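Local coordinates for GTPase activator-like protein (Chaetomium thermophilum, PDB 5HIU) that is the N-terminal, all-helical part of the fungal TSC2 homologue, a larger protein that is probably a GTPase activator, at residues Phe115-Thr126 with Met139-Ala150. Residues are numbered along the deposited sequence; the frame is centred on the assembly and turned at random.
Sequences FCYQLVALEQLT and MFPLLTLWLNQA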
# COMPACT_ATOMS: atom_id res chain seq x y z
N PHE A 115 -15.39 -11.14 15.63
CA PHE A 115 -15.01 -10.11 14.67
C PHE A 115 -15.47 -10.44 13.23
O PHE A 115 -15.84 -9.54 12.47
CB PHE A 115 -13.50 -9.88 14.74
CG PHE A 115 -13.02 -8.73 13.90
CD1 PHE A 115 -13.31 -7.42 14.26
CD2 PHE A 115 -12.27 -8.95 12.75
CE1 PHE A 115 -12.86 -6.36 13.50
CE2 PHE A 115 -11.81 -7.90 12.00
CZ PHE A 115 -12.11 -6.60 12.36
N CYS A 116 -15.45 -11.70 12.84
CA CYS A 116 -15.82 -12.07 11.48
C CYS A 116 -17.26 -11.61 11.24
O CYS A 116 -17.55 -10.97 10.23
CB CYS A 116 -15.63 -13.57 11.23
SG CYS A 116 -16.59 -14.67 12.31
N TYR A 117 -18.13 -11.86 12.20
CA TYR A 117 -19.51 -11.42 12.11
C TYR A 117 -19.68 -9.89 12.01
O TYR A 117 -20.49 -9.40 11.22
CB TYR A 117 -20.28 -11.95 13.32
CG TYR A 117 -20.55 -13.45 13.27
CD1 TYR A 117 -21.39 -13.99 12.31
CD2 TYR A 117 -19.98 -14.31 14.20
CE1 TYR A 117 -21.65 -15.33 12.26
CE2 TYR A 117 -20.25 -15.68 14.16
CZ TYR A 117 -21.09 -16.18 13.19
OH TYR A 117 -21.38 -17.52 13.12
N GLN A 118 -18.91 -9.15 12.81
CA GLN A 118 -18.96 -7.69 12.76
C GLN A 118 -18.59 -7.15 11.38
O GLN A 118 -19.31 -6.32 10.83
CB GLN A 118 -17.98 -7.08 13.74
CG GLN A 118 -18.16 -7.51 15.16
CD GLN A 118 -17.50 -6.54 16.07
OE1 GLN A 118 -16.35 -6.71 16.43
NE2 GLN A 118 -18.21 -5.47 16.39
N LEU A 119 -17.44 -7.61 10.90
CA LEU A 119 -16.92 -7.40 9.55
C LEU A 119 -18.01 -7.60 8.53
O LEU A 119 -18.31 -6.69 7.76
CB LEU A 119 -15.90 -8.49 9.25
CG LEU A 119 -14.49 -8.33 8.69
CD1 LEU A 119 -14.46 -7.62 7.35
CD2 LEU A 119 -13.57 -7.62 9.65
N VAL A 120 -18.61 -8.78 8.54
CA VAL A 120 -19.64 -9.12 7.56
C VAL A 120 -20.87 -8.21 7.75
O VAL A 120 -21.44 -7.69 6.79
CB VAL A 120 -20.03 -10.61 7.64
CG1 VAL A 120 -21.28 -10.89 6.82
CG2 VAL A 120 -18.89 -11.50 7.18
N ALA A 121 -21.26 -7.99 9.00
CA ALA A 121 -22.38 -7.12 9.27
C ALA A 121 -22.11 -5.78 8.64
O ALA A 121 -22.94 -5.25 7.89
CB ALA A 121 -22.60 -6.95 10.76
N LEU A 122 -20.96 -5.21 8.95
CA LEU A 122 -20.68 -3.87 8.46
C LEU A 122 -20.67 -3.87 6.93
O LEU A 122 -21.29 -3.03 6.29
CB LEU A 122 -19.37 -3.35 9.02
CG LEU A 122 -19.07 -1.90 8.66
CD1 LEU A 122 -20.20 -0.96 9.07
CD2 LEU A 122 -17.79 -1.46 9.32
N GLU A 123 -19.99 -4.86 6.36
CA GLU A 123 -19.92 -5.02 4.93
C GLU A 123 -21.32 -5.06 4.33
O GLU A 123 -21.57 -4.37 3.34
CB GLU A 123 -19.14 -6.30 4.62
CG GLU A 123 -19.30 -6.87 3.23
CD GLU A 123 -18.61 -8.21 3.11
OE1 GLU A 123 -17.37 -8.23 3.24
OE2 GLU A 123 -19.29 -9.25 2.90
N GLN A 124 -22.23 -5.83 4.94
CA GLN A 124 -23.60 -5.93 4.45
C GLN A 124 -24.40 -4.70 4.72
O GLN A 124 -25.23 -4.33 3.91
CB GLN A 124 -24.31 -7.12 5.06
CG GLN A 124 -23.72 -8.46 4.64
CD GLN A 124 -23.71 -8.66 3.13
OE1 GLN A 124 -24.74 -8.53 2.45
NE2 GLN A 124 -22.53 -8.98 2.59
N LEU A 125 -24.18 -4.06 5.86
CA LEU A 125 -24.88 -2.82 6.19
C LEU A 125 -24.56 -1.77 5.14
O LEU A 125 -25.45 -1.06 4.67
CB LEU A 125 -24.47 -2.31 7.57
CG LEU A 125 -25.20 -1.06 8.08
CD1 LEU A 125 -26.68 -1.38 8.24
CD2 LEU A 125 -24.64 -0.51 9.39
N THR A 126 -23.29 -1.69 4.77
CA THR A 126 -22.83 -0.66 3.84
C THR A 126 -22.97 -1.08 2.37
O THR A 126 -22.80 -0.24 1.48
CB THR A 126 -21.36 -0.32 4.09
OG1 THR A 126 -20.56 -1.50 3.92
CG2 THR A 126 -21.16 0.21 5.50
N MET A 139 -17.58 6.02 10.27
CA MET A 139 -17.11 4.90 9.50
C MET A 139 -15.61 4.77 9.44
O MET A 139 -15.10 3.69 9.72
CB MET A 139 -17.62 5.02 8.07
CG MET A 139 -17.43 3.77 7.24
SD MET A 139 -18.18 2.32 7.99
CE MET A 139 -17.81 1.13 6.71
N PHE A 140 -14.90 5.83 9.06
CA PHE A 140 -13.44 5.76 8.81
C PHE A 140 -12.59 5.55 10.07
O PHE A 140 -11.64 4.75 10.06
CB PHE A 140 -12.94 6.98 8.03
CG PHE A 140 -13.17 6.87 6.56
CD1 PHE A 140 -12.29 6.16 5.76
CD2 PHE A 140 -14.28 7.43 5.98
CE1 PHE A 140 -12.52 6.02 4.40
CE2 PHE A 140 -14.51 7.30 4.62
CZ PHE A 140 -13.63 6.60 3.82
N PRO A 141 -12.92 6.28 11.14
CA PRO A 141 -12.27 5.99 12.41
C PRO A 141 -12.48 4.57 12.88
O PRO A 141 -11.60 4.00 13.54
CB PRO A 141 -12.96 6.96 13.37
CG PRO A 141 -13.29 8.14 12.51
CD PRO A 141 -13.69 7.54 11.19
N LEU A 142 -13.65 4.00 12.57
CA LEU A 142 -13.92 2.64 12.94
C LEU A 142 -13.04 1.69 12.15
O LEU A 142 -12.43 0.78 12.74
CB LEU A 142 -15.38 2.29 12.72
CG LEU A 142 -15.60 0.79 12.99
CD1 LEU A 142 -15.76 0.56 14.47
CD2 LEU A 142 -16.78 0.24 12.20
N LEU A 143 -12.96 1.89 10.83
CA LEU A 143 -12.10 1.03 9.99
C LEU A 143 -10.66 1.06 10.45
O LEU A 143 -9.98 0.04 10.52
CB LEU A 143 -12.13 1.47 8.53
CG LEU A 143 -13.49 1.38 7.84
CD1 LEU A 143 -13.39 2.02 6.47
CD2 LEU A 143 -14.01 -0.04 7.73
N THR A 144 -10.18 2.26 10.76
CA THR A 144 -8.82 2.41 11.22
C THR A 144 -8.61 1.64 12.50
O THR A 144 -7.58 1.03 12.71
CB THR A 144 -8.49 3.89 11.41
OG1 THR A 144 -8.59 4.55 10.14
CG2 THR A 144 -7.08 4.06 12.01
N LEU A 145 -9.60 1.68 13.37
CA LEU A 145 -9.51 0.96 14.63
C LEU A 145 -9.40 -0.54 14.33
O LEU A 145 -8.45 -1.22 14.74
CB LEU A 145 -10.75 1.26 15.45
CG LEU A 145 -10.89 0.64 16.84
CD1 LEU A 145 -9.55 0.56 17.57
CD2 LEU A 145 -11.92 1.45 17.62
N TRP A 146 -10.35 -1.03 13.57
CA TRP A 146 -10.39 -2.43 13.19
C TRP A 146 -9.14 -2.94 12.47
O TRP A 146 -8.80 -4.11 12.57
CB TRP A 146 -11.62 -2.64 12.31
CG TRP A 146 -12.88 -2.73 13.08
CD1 TRP A 146 -13.07 -2.49 14.41
CD2 TRP A 146 -14.15 -3.09 12.55
NE1 TRP A 146 -14.38 -2.69 14.73
CE2 TRP A 146 -15.06 -3.07 13.61
CE3 TRP A 146 -14.59 -3.44 11.28
CZ2 TRP A 146 -16.39 -3.36 13.44
CZ3 TRP A 146 -15.92 -3.73 11.12
CH2 TRP A 146 -16.80 -3.71 12.20
N LEU A 147 -8.47 -2.07 11.72
CA LEU A 147 -7.24 -2.45 11.04
C LEU A 147 -6.20 -2.84 12.06
O LEU A 147 -5.52 -3.85 11.90
CB LEU A 147 -6.66 -1.29 10.23
CG LEU A 147 -6.89 -1.29 8.73
CD1 LEU A 147 -6.23 -0.03 8.17
CD2 LEU A 147 -6.31 -2.52 8.09
N ASN A 148 -6.06 -2.00 13.08
CA ASN A 148 -5.10 -2.24 14.13
C ASN A 148 -5.45 -3.59 14.75
O ASN A 148 -4.63 -4.50 14.76
CB ASN A 148 -5.16 -1.11 15.15
CG ASN A 148 -4.05 -1.17 16.19
OD1 ASN A 148 -2.90 -1.48 15.89
ND2 ASN A 148 -4.38 -0.83 17.40
N GLN A 149 -6.69 -3.73 15.22
CA GLN A 149 -7.14 -4.98 15.79
C GLN A 149 -6.82 -6.11 14.85
O GLN A 149 -6.17 -7.09 15.24
CB GLN A 149 -8.64 -4.98 16.03
CG GLN A 149 -9.11 -4.29 17.30
CD GLN A 149 -10.60 -4.49 17.56
OE1 GLN A 149 -11.22 -5.47 17.08
NE2 GLN A 149 -11.19 -3.56 18.30
N ALA A 150 -7.26 -5.98 13.59
CA ALA A 150 -7.26 -7.14 12.69
C ALA A 150 -5.85 -7.57 12.38
O ALA A 150 -5.51 -8.76 12.43
CB ALA A 150 -8.01 -6.86 11.41
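Phe115 and Trp146 anchor a buried, apolar contact between two consecutive helices, 115-126 and 139-163, which are joined by a loop. The axes of segments 115-126 and 139-150 run nearly antiparallel, at 150°, and come no closer than 12.6 Å, a separation bridged by large side chains. Trp146 reaches across as a knob among Phe115, Gln118, Leu119 and Leu122. Its indole takes the edge of the Phe115 ring on one face, a T-shaped pair with planes at 76°, in which Phe115 CE1 comes within 3.6 Å of Trp146 CD2. The Phe115 ring is turned toward the second helix by a chi1 of -173°, which sets CG opposite the backbone N, and its CE2 also meets the methyl of Ala150. The opposite indole face carries Leu142 CD2. Gln118 CB meets the indole at CH2 and CZ2, the two side chains crossing at a slant; its NE2 stays near the indole while it hydrogen-bonds Leu106 O. Leu122 is in turn a knob among Met139, Leu142, Leu143 and Trp146, its CD2 lying 3.4 Å from Trp146 CZ3. A bend at chi2 helps bring the Met139 methyl, CE, to both Leu122 CD2 and Thr126 CG2, at 3.7 Å each, near the loop. Successive antiparallel helices, here also packed against helices 96-107 and 179-198, lie side by side along an elongated all-helical chain, as in alpha-solenoids.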